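Local coordinates for soluble secreted antigen MPT53 (Mycobacterium tuberculosis, PDB 1LU4), which probably acts as a secreted thioredoxin-family disulfide oxidoreductase, oxidising reduced, unfolded exported proteins so that they form disulfide bonds, at residues Trp32-Pro37 with Val67-Ser72; Phe103-Ala108 with Ser128-Ala133; Ala15-Ala20 with Asn80-Asn85; Arg4-Ala9 with Ser21-Pro26. One frame throughout, in Å; residues are numbered along the deposited sequence.

How the interactions relate
Interaction 1 lies beside the CxxC motif of the thioredoxin-like fold, whose two cysteines are not joined by a disulfide in this structure. Interaction 3 adjoins it: Trp-32 NE1 is 2.9 Å from Asn-83 OD1, probably a hydrogen bond between the end of strand 27-32 and edge strand 82-85. Interactions 3 and 4 share the hairpin of strands 8-10 and 16-18, where Ala-9 N approaches Phe-17 O at 2.8 Å. Interaction 4 in turn touches interaction 2, with Leu-5 CD2 3.7 Å from Tyr-106 CE2. Interactions 1 and 2 lie on opposite sides of the chain's centre, their centres about 23 Å and nearest atoms about 8 Å apart.

Interaction 1. Residues Trp32-Pro37 with Val67-Ser72; sequences WTPWCP and VGAMQS
Trp-32 and Pro-34 reach the same turn of helix 67-77 in different ways, the indole by its edge and the pyrrolidine ring by its CB and CG. Trp-32 holds CG between its backbone N and carbonyl carbon (chi1 61°), and from there the six-membered end of the indole extends to the helix. Its CH2 lies 3.5 Å from Met-70 O, which sits near the ring plane at the edge, and 3.9 Å from Met-70 CB. Pro-34 leans on Ala-69, one residue earlier: its CB is 3.6 Å from Ala-69 O and its CG 4.1 Å from Ala-69 CB. The small methyl of Ala-69 suits this place because it lets the proline ring come close to the helix backbone. Met-70, extended beyond CG, runs inward to touch Ala-62 of strand 57-62.

Pro-34 also stands within a type I turn from Thr-33 to Cys-36, and its ring restricts the backbone there. Cys-36 is the N-cap of helix 37-52 and the first cysteine of the CxxC motif, which is probably redox-active, as in thioredoxins. Phe-73 and Trp-30 stack with the Trp-32 indole, and the indole NE1 hydrogen-bonds to Asn-83 OD1. No hydrogen bond crosses between the segments; the contact consists of C-H groups packed against alkyl groups and backbone carbonyl oxygens, so shape and dispersion probably dominate, with a small electrostatic contribution at the indole edge.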
loop_
_atom_site.group_PDB
_atom_site.type_symbol
_atom_site.label_atom_id
_atom_site.label_comp_id
_atom_site.label_asym_id
_atom_site.label_seq_id
_atom_site.Cartn_x
_atom_site.Cartn_y
_atom_site.Cartn_z
ATOM N N TRP A 32 1.036 0.322 5.865
ATOM C CA TRP A 32 2.267 -0.061 6.609
ATOM C C TRP A 32 2.631 1.006 7.618
ATOM O O TRP A 32 2.179 2.154 7.605
ATOM C CB TRP A 32 3.382 -0.227 5.591
ATOM C CG TRP A 32 3.823 0.898 4.728
ATOM C CD1 TRP A 32 3.319 1.203 3.502
ATOM C CD2 TRP A 32 4.860 1.859 4.982
ATOM N NE1 TRP A 32 3.953 2.290 2.947
ATOM C CE2 TRP A 32 4.916 2.702 3.841
ATOM C CE3 TRP A 32 5.740 2.078 6.039
ATOM C CZ2 TRP A 32 5.831 3.757 3.726
ATOM C CZ3 TRP A 32 6.641 3.122 5.925
ATOM C CH2 TRP A 32 6.679 3.966 4.788
ATOM N N THR A 33 3.515 0.567 8.561
ATOM C CA THR A 33 4.208 1.507 9.414
ATOM C C THR A 33 5.678 1.105 9.433
ATOM O O THR A 33 5.981 -0.077 9.301
ATOM C CB THR A 33 3.643 1.494 10.866
ATOM O OG1 THR A 33 3.960 0.230 11.540
ATOM C CG2 THR A 33 2.183 1.748 11.002
ATOM N N PRO A 34 6.633 2.057 9.570
ATOM C CA PRO A 34 8.026 1.694 9.316
ATOM C C PRO A 34 8.666 0.861 10.402
ATOM O O PRO A 34 9.729 0.261 10.170
ATOM C CB PRO A 34 8.703 3.066 9.155
ATOM C CG PRO A 34 7.807 4.041 9.901
ATOM C CD PRO A 34 6.406 3.480 9.637
ATOM N N TRP A 35 8.048 0.827 11.598
ATOM C CA TRP A 35 8.651 0.157 12.721
ATOM C C TRP A 35 8.033 -1.189 12.953
ATOM O O TRP A 35 8.448 -1.924 13.888
ATOM C CB TRP A 35 8.456 1.059 13.956
ATOM C CG TRP A 35 7.125 1.774 14.060
ATOM C CD1 TRP A 35 6.925 3.103 13.747
ATOM C CD2 TRP A 35 5.853 1.280 14.464
ATOM N NE1 TRP A 35 5.583 3.455 13.957
ATOM C CE2 TRP A 35 4.945 2.326 14.413
ATOM C CE3 TRP A 35 5.452 0.004 14.921
ATOM C CZ2 TRP A 35 3.589 2.193 14.757
ATOM C CZ3 TRP A 35 4.134 -0.151 15.284
ATOM C CH2 TRP A 35 3.252 0.964 15.202
ATOM N N CYS A 36 7.125 -1.630 12.089
ATOM C CA CYS A 36 6.511 -2.932 12.238
ATOM C C CYS A 36 7.396 -4.029 11.646
ATOM O O CYS A 36 7.791 -3.909 10.454
ATOM C CB CYS A 36 5.137 -2.951 11.552
ATOM S SG CYS A 36 4.449 -4.608 11.367
ATOM N N PRO A 37 7.762 -5.089 12.368
ATOM C CA PRO A 37 8.661 -6.082 11.805
ATOM C C PRO A 37 8.002 -6.843 10.656
ATOM O O PRO A 37 8.727 -7.347 9.781
ATOM C CB PRO A 37 8.992 -6.979 12.986
ATOM C CG PRO A 37 7.776 -6.879 13.868
ATOM C CD PRO A 37 7.345 -5.423 13.734
ATOM N N VAL A 67 7.595 11.621 9.191
ATOM C CA VAL A 67 7.815 11.453 7.748
ATOM C C VAL A 67 9.223 10.998 7.467
ATOM O O VAL A 67 9.441 10.198 6.545
ATOM C CB VAL A 67 7.487 12.758 7.010
ATOM C CG1 VAL A 67 7.608 12.520 5.485
ATOM C CG2 VAL A 67 6.126 13.288 7.287
ATOM N N GLY A 68 10.224 11.453 8.194
ATOM C CA GLY A 68 11.566 10.980 7.960
ATOM C C GLY A 68 11.714 9.479 8.128
ATOM O O GLY A 68 12.458 8.824 7.387
ATOM N N ALA A 69 11.017 8.911 9.137
ATOM C CA ALA A 69 11.071 7.463 9.373
ATOM C C ALA A 69 10.384 6.739 8.226
ATOM O O ALA A 69 10.835 5.655 7.784
ATOM C CB ALA A 69 10.426 7.119 10.723
ATOM N N MET A 70 9.298 7.306 7.759
ATOM C CA MET A 70 8.619 6.728 6.570
ATOM C C MET A 70 9.539 6.722 5.393
ATOM O O MET A 70 9.667 5.733 4.665
ATOM C CB MET A 70 7.329 7.487 6.262
ATOM C CG MET A 70 6.270 7.395 7.356
ATOM S SD MET A 70 4.907 8.526 6.948
ATOM C CE MET A 70 3.738 8.111 8.219
ATOM N N GLN A 71 10.212 7.856 5.166
ATOM C CA GLN A 71 11.126 7.960 4.012
ATOM C C GLN A 71 12.299 6.996 4.142
ATOM O O GLN A 71 12.732 6.395 3.177
ATOM C CB GLN A 71 11.672 9.394 3.932
ATOM C CG GLN A 71 10.564 10.335 3.503
ATOM C CD GLN A 71 11.011 11.781 3.479
ATOM O OE1 GLN A 71 12.053 12.170 4.050
ATOM N NE2 GLN A 71 10.261 12.597 2.779
ATOM N N SER A 72 12.857 6.840 5.366
ATOM C CA SER A 72 13.965 5.885 5.501
ATOM C C SER A 72 13.552 4.502 5.109
ATOM O O SER A 72 14.374 3.745 4.562
ATOM C CB SER A 72 14.419 5.895 6.968
ATOM O OG SER A 72 15.105 7.078 7.257
#

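Interaction 2. Residues Phe103-Ala108 with Ser128-Ala133; sequences FVFYRA and SGRVAA
The Phe-105 ring carries Arg-130 CB over one face and Val-131 CG2 at its edge, near the ring plane. This is strand-to-helix packing in a thioredoxin-like fold, with helix 124-133 laid against strand 102-106 of the central sheet. The face contact is a CH-pi interaction: Arg-130 CB stands 4.0 Å from the ring centroid and 18° off the normal. The arginine chain, extended from CG to NE, crosses the phenylalanine side chain at about a right angle and brings Arg-130 CD to 3.7 Å from Phe-105 CE2. An arginine suits this half-buried place because its methylene groups can cover an aromatic ring while its charged end travels on; here the guanidinium plane is 21° from that of the ring, and NE forms a salt bridge with Glu-126 in the same helix. The branched Val-131 fills in beside the ring, its CG2 lying 4.1 Å from Phe-105 CE1, and also touches Val-49 of helix 37-52.

Farther along, where the strand has given way to loop, Arg-107 turns toward the last part of the helix by a bend at chi3 (67°). There its NH1 comes to 2.8 Å from Ala-133 O, which lies at the guanidinium edge, near the plane of that group.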
loop_
_atom_site.group_PDB
_atom_site.type_symbol
_atom_site.label_atom_id
_atom_site.label_comp_id
_atom_site.label_asym_id
_atom_site.label_seq_id
_atom_site.Cartn_x
_atom_site.Cartn_y
_atom_site.Cartn_z
ATOM N N PHE A 103 -3.267 -5.387 2.997
ATOM C CA PHE A 103 -3.342 -5.236 1.556
ATOM C C PHE A 103 -4.791 -5.136 1.092
ATOM O O PHE A 103 -5.623 -5.899 1.595
ATOM C CB PHE A 103 -2.736 -6.437 0.861
ATOM C CG PHE A 103 -1.264 -6.687 1.045
ATOM C CD1 PHE A 103 -0.828 -7.360 2.198
ATOM C CD2 PHE A 103 -0.375 -6.288 0.086
ATOM C CE1 PHE A 103 0.514 -7.627 2.343
ATOM C CE2 PHE A 103 0.986 -6.554 0.231
ATOM C CZ PHE A 103 1.386 -7.218 1.359
ATOM N N VAL A 104 -5.019 -4.285 0.106
ATOM C CA VAL A 104 -6.248 -4.304 -0.667
ATOM C C VAL A 104 -5.852 -4.504 -2.107
ATOM O O VAL A 104 -5.160 -3.690 -2.682
ATOM C CB VAL A 104 -7.099 -3.052 -0.475
ATOM C CG1 VAL A 104 -8.399 -3.177 -1.239
ATOM C CG2 VAL A 104 -7.406 -2.724 1.026
ATOM N N PHE A 105 -6.375 -5.596 -2.707
ATOM C CA PHE A 105 -6.064 -5.976 -4.079
ATOM C C PHE A 105 -7.252 -5.609 -4.951
ATOM O O PHE A 105 -8.321 -6.266 -4.831
ATOM C CB PHE A 105 -5.797 -7.478 -4.115
ATOM C CG PHE A 105 -4.527 -7.890 -3.423
ATOM C CD1 PHE A 105 -3.299 -7.768 -4.036
ATOM C CD2 PHE A 105 -4.604 -8.378 -2.110
ATOM C CE1 PHE A 105 -2.151 -8.113 -3.396
ATOM C CE2 PHE A 105 -3.445 -8.747 -1.441
ATOM C CZ PHE A 105 -2.230 -8.607 -2.094
ATOM N N TYR A 106 -7.135 -4.596 -5.797
ATOM C CA TYR A 106 -8.235 -4.131 -6.645
ATOM C C TYR A 106 -8.072 -4.598 -8.080
ATOM O O TYR A 106 -7.024 -4.474 -8.701
ATOM C CB TYR A 106 -8.179 -2.641 -6.742
ATOM C CG TYR A 106 -8.844 -1.848 -5.616
ATOM C CD1 TYR A 106 -10.216 -1.778 -5.566
ATOM C CD2 TYR A 106 -8.100 -1.227 -4.658
ATOM C CE1 TYR A 106 -10.826 -1.074 -4.570
ATOM C CE2 TYR A 106 -8.722 -0.485 -3.643
ATOM C CZ TYR A 106 -10.082 -0.425 -3.609
ATOM O OH TYR A 106 -10.693 0.298 -2.606
ATOM N N ARG A 107 -9.170 -5.151 -8.585
ATOM C CA ARG A 107 -9.318 -5.356 -10.010
ATOM C C ARG A 107 -9.783 -4.053 -10.666
ATOM O O ARG A 107 -10.314 -3.160 -10.007
ATOM C CB ARG A 107 -10.350 -6.448 -10.325
ATOM C CG ARG A 107 -9.884 -7.824 -9.808
ATOM C CD ARG A 107 -10.934 -8.841 -10.290
ATOM N NE ARG A 107 -10.933 -9.003 -11.735
ATOM C CZ ARG A 107 -10.177 -9.887 -12.381
ATOM N NH1 ARG A 107 -9.363 -10.684 -11.687
ATOM N NH2 ARG A 107 -10.252 -9.956 -13.698
ATOM N N ALA A 108 -9.599 -3.970 -12.006
ATOM C CA ALA A 108 -10.034 -2.787 -12.750
ATOM C C ALA A 108 -11.530 -2.573 -12.633
ATOM O O ALA A 108 -12.001 -1.451 -12.720
ATOM C CB ALA A 108 -9.636 -2.955 -14.233
ATOM N N SER A 128 3.007 -12.275 -5.346
ATOM C CA SER A 128 3.084 -12.336 -6.805
ATOM C C SER A 128 1.832 -12.978 -7.385
ATOM O O SER A 128 1.271 -12.506 -8.383
ATOM C CB SER A 128 4.387 -13.088 -7.154
ATOM O OG SER A 128 4.453 -13.234 -8.530
ATOM N N GLY A 129 1.357 -14.090 -6.767
ATOM C CA GLY A 129 0.166 -14.739 -7.293
ATOM C C GLY A 129 -1.078 -13.860 -7.101
ATOM O O GLY A 129 -1.894 -13.821 -8.029
ATOM N N ARG A 130 -1.200 -13.183 -5.969
ATOM C CA ARG A 130 -2.405 -12.316 -5.819
ATOM C C ARG A 130 -2.390 -11.188 -6.848
ATOM O O ARG A 130 -3.419 -10.791 -7.414
ATOM C CB ARG A 130 -2.497 -11.778 -4.390
ATOM C CG ARG A 130 -2.728 -12.912 -3.354
ATOM C CD ARG A 130 -2.714 -12.296 -1.965
ATOM N NE ARG A 130 -3.043 -13.214 -0.907
ATOM C CZ ARG A 130 -4.266 -13.632 -0.566
ATOM N NH1 ARG A 130 -5.374 -13.242 -1.161
ATOM N NH2 ARG A 130 -4.343 -14.489 0.463
ATOM N N VAL A 131 -1.185 -10.661 -7.104
ATOM C CA VAL A 131 -1.099 -9.553 -8.092
ATOM C C VAL A 131 -1.377 -10.058 -9.509
ATOM O O VAL A 131 -2.125 -9.392 -10.258
ATOM C CB VAL A 131 0.283 -8.900 -7.944
ATOM C CG1 VAL A 131 0.562 -7.961 -9.109
ATOM C CG2 VAL A 131 0.341 -8.155 -6.607
ATOM N N ALA A 132 -0.837 -11.233 -9.867
ATOM C CA ALA A 132 -1.155 -11.797 -11.183
ATOM C C ALA A 132 -2.648 -11.993 -11.341
ATOM O O ALA A 132 -3.180 -11.884 -12.471
ATOM C CB ALA A 132 -0.428 -13.126 -11.300
ATOM N N ALA A 133 -3.365 -12.352 -10.273
ATOM C CA ALA A 133 -4.794 -12.667 -10.411
ATOM C C ALA A 133 -5.590 -11.428 -10.791
ATOM O O ALA A 133 -6.677 -11.549 -11.320
ATOM C CB ALA A 133 -5.428 -13.249 -9.120
#

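Interaction 3. Residues Ala15-Ala20 with Asn80-Asn85; sequences APFDGA and NFTNLN
Phe-17 and Leu-84 have the nearest CA atoms across the contact, 8.0 Å apart, with no hydrogen bond joining the two segments, so strands 16-18 and 82-85 meet through side chains and not as sheet neighbours. Phe-17 points its CB at strand 82-85 and carries CG opposite the backbone N (chi1 177°), which takes the ring there. Thr-82 places CG2 over one ring face, 4.0 Å above the plane and displaced toward the rim, nearest to CD1. Leu-84 crosses the phenylalanine side chain at about a right angle, its methyls approaching the ring obliquely from that same side; its CD2 lies 3.8 Å from Phe-17 CB and 3.9 Å from Phe-17 CD2. The threonine suits its less buried place, since its methyl can serve the ring, whereas the wholly apolar leucine belongs deeper.

Just past Phe-17 the strand ends in an Asx turn, Asp-18 OD1 accepting from Ala-20 N at 2.9 Å from above the carboxylate plane, and a 3-10 segment begins. Strand 16-18 pairs antiparallel with 8-10 in a beta hairpin, and this contact packs the hairpin against strand 82-85, an outermost strand of the five-stranded sheet, with Phe-17 and Leu-84 both resting on Val-59 of adjoining strand 57-62.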
loop_
_atom_site.group_PDB
_atom_site.type_symbol
_atom_site.label_atom_id
_atom_site.label_comp_id
_atom_site.label_asym_id
_atom_site.label_seq_id
_atom_site.Cartn_x
_atom_site.Cartn_y
_atom_site.Cartn_z
ATOM N N ALA A 15 4.063 15.600 -2.555
ATOM C CA ALA A 15 3.241 15.841 -3.740
ATOM C C ALA A 15 1.787 15.504 -3.446
ATOM O O ALA A 15 1.484 14.603 -2.638
ATOM C CB ALA A 15 3.768 15.005 -4.887
ATOM N N PRO A 16 0.842 16.178 -4.078
ATOM C CA PRO A 16 -0.541 15.712 -3.951
ATOM C C PRO A 16 -0.761 14.415 -4.682
ATOM O O PRO A 16 -0.078 14.099 -5.658
ATOM C CD PRO A 16 0.938 17.406 -4.925
ATOM N N PHE A 17 -1.733 13.650 -4.178
ATOM C CA PHE A 17 -2.119 12.413 -4.864
ATOM C C PHE A 17 -3.627 12.288 -4.762
ATOM O O PHE A 17 -4.201 12.514 -3.679
ATOM C CB PHE A 17 -1.418 11.218 -4.237
ATOM C CG PHE A 17 -1.854 9.899 -4.891
ATOM C CD1 PHE A 17 -1.266 9.553 -6.108
ATOM C CD2 PHE A 17 -2.791 9.092 -4.319
ATOM C CE1 PHE A 17 -1.653 8.360 -6.718
ATOM C CE2 PHE A 17 -3.184 7.887 -4.933
ATOM C CZ PHE A 17 -2.619 7.537 -6.143
ATOM N N ASP A 18 -4.285 11.895 -5.829
ATOM C CA ASP A 18 -5.740 11.726 -5.859
ATOM C C ASP A 18 -6.058 10.262 -6.050
ATOM O O ASP A 18 -5.736 9.704 -7.105
ATOM C CB ASP A 18 -6.318 12.539 -7.007
ATOM C CG ASP A 18 -7.815 12.472 -7.145
ATOM O OD1 ASP A 18 -8.456 11.783 -6.315
ATOM O OD2 ASP A 18 -8.326 13.115 -8.083
ATOM N N GLY A 19 -6.636 9.643 -5.041
ATOM C CA GLY A 19 -7.041 8.263 -5.072
ATOM C C GLY A 19 -7.981 7.921 -6.194
ATOM O O GLY A 19 -8.037 6.771 -6.663
ATOM N N ALA A 20 -8.723 8.919 -6.674
ATOM C CA ALA A 20 -9.681 8.633 -7.740
ATOM C C ALA A 20 -8.903 8.182 -8.978
ATOM O O ALA A 20 -9.504 7.507 -9.815
ATOM C CB ALA A 20 -10.527 9.858 -8.017
ATOM N N ASN A 80 9.645 1.611 -4.987
ATOM C CA ASN A 80 9.528 2.565 -6.080
ATOM C C ASN A 80 8.105 2.676 -6.591
ATOM O O ASN A 80 7.758 2.281 -7.738
ATOM C CB ASN A 80 10.466 2.131 -7.225
ATOM C CG ASN A 80 10.482 3.132 -8.359
ATOM O OD1 ASN A 80 10.281 4.323 -8.142
ATOM N ND2 ASN A 80 10.743 2.673 -9.545
ATOM N N PHE A 81 7.258 3.231 -5.761
ATOM C CA PHE A 81 5.873 3.473 -6.057
ATOM C C PHE A 81 5.388 4.551 -5.096
ATOM O O PHE A 81 6.082 4.887 -4.128
ATOM C CB PHE A 81 5.006 2.203 -5.991
ATOM C CG PHE A 81 5.187 1.369 -4.747
ATOM C CD1 PHE A 81 4.483 1.700 -3.565
ATOM C CD2 PHE A 81 5.996 0.252 -4.721
ATOM C CE1 PHE A 81 4.604 0.885 -2.445
ATOM C CE2 PHE A 81 6.104 -0.572 -3.615
ATOM C CZ PHE A 81 5.387 -0.225 -2.473
ATOM N N THR A 82 4.191 5.084 -5.342
ATOM C CA THR A 82 3.676 6.157 -4.487
ATOM C C THR A 82 3.504 5.643 -3.057
ATOM O O THR A 82 2.932 4.587 -2.840
ATOM C CB THR A 82 2.286 6.588 -5.009
ATOM O OG1 THR A 82 2.447 7.096 -6.336
ATOM C CG2 THR A 82 1.703 7.677 -4.119
ATOM N N ASN A 83 3.962 6.434 -2.097
ATOM C CA ASN A 83 3.668 6.187 -0.673
ATOM C C ASN A 83 3.113 7.445 -0.078
ATOM O O ASN A 83 3.616 8.552 -0.263
ATOM C CB ASN A 83 4.943 5.732 0.082
ATOM C CG ASN A 83 5.253 4.298 -0.255
ATOM O OD1 ASN A 83 4.698 3.366 0.323
ATOM N ND2 ASN A 83 6.105 4.153 -1.247
ATOM N N LEU A 84 2.014 7.282 0.659
ATOM C CA LEU A 84 1.233 8.382 1.197
ATOM C C LEU A 84 1.533 8.566 2.686
ATOM O O LEU A 84 1.610 7.595 3.430
ATOM C CB LEU A 84 -0.283 8.121 1.041
ATOM C CG LEU A 84 -0.670 7.897 -0.459
ATOM C CD1 LEU A 84 -2.167 7.674 -0.572
ATOM C CD2 LEU A 84 -0.252 9.053 -1.353
ATOM N N ASN A 85 1.694 9.821 3.081
ATOM C CA ASN A 85 1.857 10.134 4.502
ATOM C C ASN A 85 0.459 10.368 5.068
ATOM O O ASN A 85 -0.050 11.501 4.974
ATOM C CB ASN A 85 2.715 11.403 4.621
ATOM C CG ASN A 85 2.832 11.856 6.070
ATOM O OD1 ASN A 85 2.461 11.166 6.988
ATOM N ND2 ASN A 85 3.326 13.067 6.235
#

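Interaction 4. Residues Arg4-Ala9 with Ser21-Pro26; sequences RLQFTA and SLQGKP
Leu-5 and Leu-22 adopt nearly the same rotamer, each CG opposite its carbonyl carbon (chi1 -71° and -65°) and the chain then extended, and this turns their methyl ends toward one another. The contact joins the chain before the beta hairpin of strands 8-10 and 16-18 to the chain after it: residues 4-9 lead into its first strand, and residues 21-26 carry the chain from its second strand to strand 27-32 of the thioredoxin-like fold.

The two leucines cross at about a right angle, with Leu-5 CD2 3.9 Å from Leu-22 CD1 and 4.1 Å from Leu-22 CB. Branched aliphatic chains suit this buried position, and each has further apolar company, Leu-5 on Tyr-106 and Leu-22 on Val-59. Gln-23 runs past Leu-5 in the opposite direction; its methylenes lie along the leucine, CG 4.0 Å from Leu-5 CB, and its side chain ends at the more exposed border. There it crosses, at about a right angle, the side chain of Gln-6, the centre of an inverse gamma turn, which bends at chi2; the two amide planes stand 72° apart. Glutamine fits such a border, with an aliphatic stem for the apolar side and a polar end beyond it.

Leu-22 and Gln-23 themselves begin a type II turn that ends at Lys-25, with Gly-24 at the position of positive phi (82°), which a residue without a side chain adopts easily. The Lys-25 side chain folds back toward the start of the segment, where NZ makes a weak hydrogen bond of 3.1 Å to Ser-21 O.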
loop_
_atom_site.group_PDB
_atom_site.type_symbol
_atom_site.label_atom_id
_atom_site.label_comp_id
_atom_site.label_asym_id
_atom_site.label_seq_id
_atom_site.Cartn_x
_atom_site.Cartn_y
_atom_site.Cartn_z
ATOM N N ARG A 4 -14.678 4.319 -2.157
ATOM C CA ARG A 4 -13.679 4.635 -1.163
ATOM C C ARG A 4 -12.355 5.178 -1.700
ATOM O O ARG A 4 -11.638 5.863 -0.960
ATOM C CB ARG A 4 -13.291 3.370 -0.405
ATOM C CG ARG A 4 -14.407 2.776 0.409
ATOM C CD ARG A 4 -13.981 1.512 1.141
ATOM N NE ARG A 4 -13.552 0.472 0.214
ATOM C CZ ARG A 4 -12.999 -0.703 0.488
ATOM N NH1 ARG A 4 -12.847 -0.996 1.796
ATOM N NH2 ARG A 4 -12.608 -1.597 -0.407
ATOM N N LEU A 5 -12.067 4.853 -2.953
ATOM C CA LEU A 5 -10.854 5.383 -3.569
ATOM C C LEU A 5 -10.950 6.907 -3.748
ATOM O O LEU A 5 -9.961 7.507 -4.126
ATOM C CB LEU A 5 -10.630 4.739 -4.932
ATOM C CG LEU A 5 -10.198 3.272 -4.877
ATOM C CD1 LEU A 5 -10.292 2.652 -6.262
ATOM C CD2 LEU A 5 -8.758 3.154 -4.336
ATOM N N GLN A 6 -12.093 7.556 -3.501
ATOM C CA GLN A 6 -12.267 8.985 -3.702
ATOM C C GLN A 6 -11.701 9.731 -2.509
ATOM O O GLN A 6 -12.442 10.273 -1.696
ATOM C CB GLN A 6 -13.742 9.288 -3.929
ATOM C CG GLN A 6 -14.460 8.226 -4.741
ATOM C CD GLN A 6 -15.229 8.926 -5.850
ATOM O OE1 GLN A 6 -16.225 8.382 -6.282
ATOM N NE2 GLN A 6 -14.692 10.089 -6.203
ATOM N N PHE A 7 -10.375 9.695 -2.392
ATOM C CA PHE A 7 -9.701 10.446 -1.337
ATOM C C PHE A 7 -8.582 11.259 -1.974
ATOM O O PHE A 7 -8.125 10.883 -3.055
ATOM C CB PHE A 7 -9.133 9.559 -0.241
ATOM C CG PHE A 7 -8.116 8.522 -0.712
ATOM C CD1 PHE A 7 -6.766 8.779 -0.860
ATOM C CD2 PHE A 7 -8.534 7.222 -0.978
ATOM C CE1 PHE A 7 -5.886 7.828 -1.282
ATOM C CE2 PHE A 7 -7.621 6.254 -1.415
ATOM C CZ PHE A 7 -6.266 6.534 -1.549
ATOM N N THR A 8 -8.133 12.250 -1.234
ATOM C CA THR A 8 -6.885 12.922 -1.638
ATOM C C THR A 8 -5.905 12.785 -0.494
ATOM O O THR A 8 -6.246 12.555 0.670
ATOM C CB THR A 8 -7.084 14.379 -2.078
ATOM O OG1 THR A 8 -7.617 15.167 -0.998
ATOM C CG2 THR A 8 -8.080 14.423 -3.233
ATOM N N ALA A 9 -4.647 12.895 -0.902
ATOM C CA ALA A 9 -3.582 12.637 0.029
ATOM C C ALA A 9 -2.325 13.416 -0.301
ATOM O O ALA A 9 -2.301 14.086 -1.336
ATOM C CB ALA A 9 -3.304 11.129 -0.055
ATOM N N SER A 21 -7.628 8.561 -9.080
ATOM C CA SER A 21 -6.838 8.116 -10.244
ATOM C C SER A 21 -6.670 6.615 -10.288
ATOM O O SER A 21 -6.304 6.130 -11.350
ATOM C CB SER A 21 -5.462 8.813 -10.219
ATOM O OG SER A 21 -4.645 8.323 -9.162
ATOM N N LEU A 22 -6.951 5.908 -9.186
ATOM C CA LEU A 22 -6.805 4.475 -9.151
ATOM C C LEU A 22 -8.026 3.799 -9.711
ATOM O O LEU A 22 -7.999 2.589 -9.995
ATOM C CB LEU A 22 -6.563 4.005 -7.700
ATOM C CG LEU A 22 -5.224 4.508 -7.107
ATOM C CD1 LEU A 22 -5.208 4.193 -5.629
ATOM C CD2 LEU A 22 -4.023 3.918 -7.822
ATOM N N GLN A 23 -9.139 4.520 -9.833
ATOM C CA GLN A 23 -10.348 3.829 -10.316
ATOM C C GLN A 23 -10.150 3.314 -11.732
ATOM O O GLN A 23 -9.566 3.936 -12.658
ATOM C CB GLN A 23 -11.530 4.804 -10.158
ATOM C CG GLN A 23 -11.827 5.099 -8.698
ATOM C CD GLN A 23 -12.937 6.098 -8.459
ATOM O OE1 GLN A 23 -13.722 5.955 -7.499
ATOM N NE2 GLN A 23 -13.025 7.116 -9.320
ATOM N N GLY A 24 -10.634 2.089 -11.984
ATOM C CA GLY A 24 -10.697 1.472 -13.290
ATOM C C GLY A 24 -9.397 0.831 -13.724
ATOM O O GLY A 24 -9.278 0.536 -14.920
ATOM N N LYS A 25 -8.470 0.625 -12.787
ATOM C CA LYS A 25 -7.256 -0.094 -13.195
ATOM C C LYS A 25 -6.880 -1.009 -12.023
ATOM O O LYS A 25 -7.295 -0.864 -10.864
ATOM C CB LYS A 25 -6.186 0.892 -13.646
ATOM C CG LYS A 25 -5.806 1.814 -12.535
ATOM C CD LYS A 25 -4.579 2.663 -12.798
ATOM C CE LYS A 25 -4.895 4.048 -13.293
ATOM N NZ LYS A 25 -3.823 4.989 -12.886
ATOM N N PRO A 26 -6.122 -2.058 -12.305
ATOM C CA PRO A 26 -5.661 -2.956 -11.245
ATOM C C PRO A 26 -4.705 -2.176 -10.311
ATOM O O PRO A 26 -3.865 -1.396 -10.755
ATOM C CB PRO A 26 -4.886 -4.040 -11.987
ATOM C CG PRO A 26 -4.670 -3.561 -13.383
ATOM C CD PRO A 26 -5.596 -2.431 -13.649
#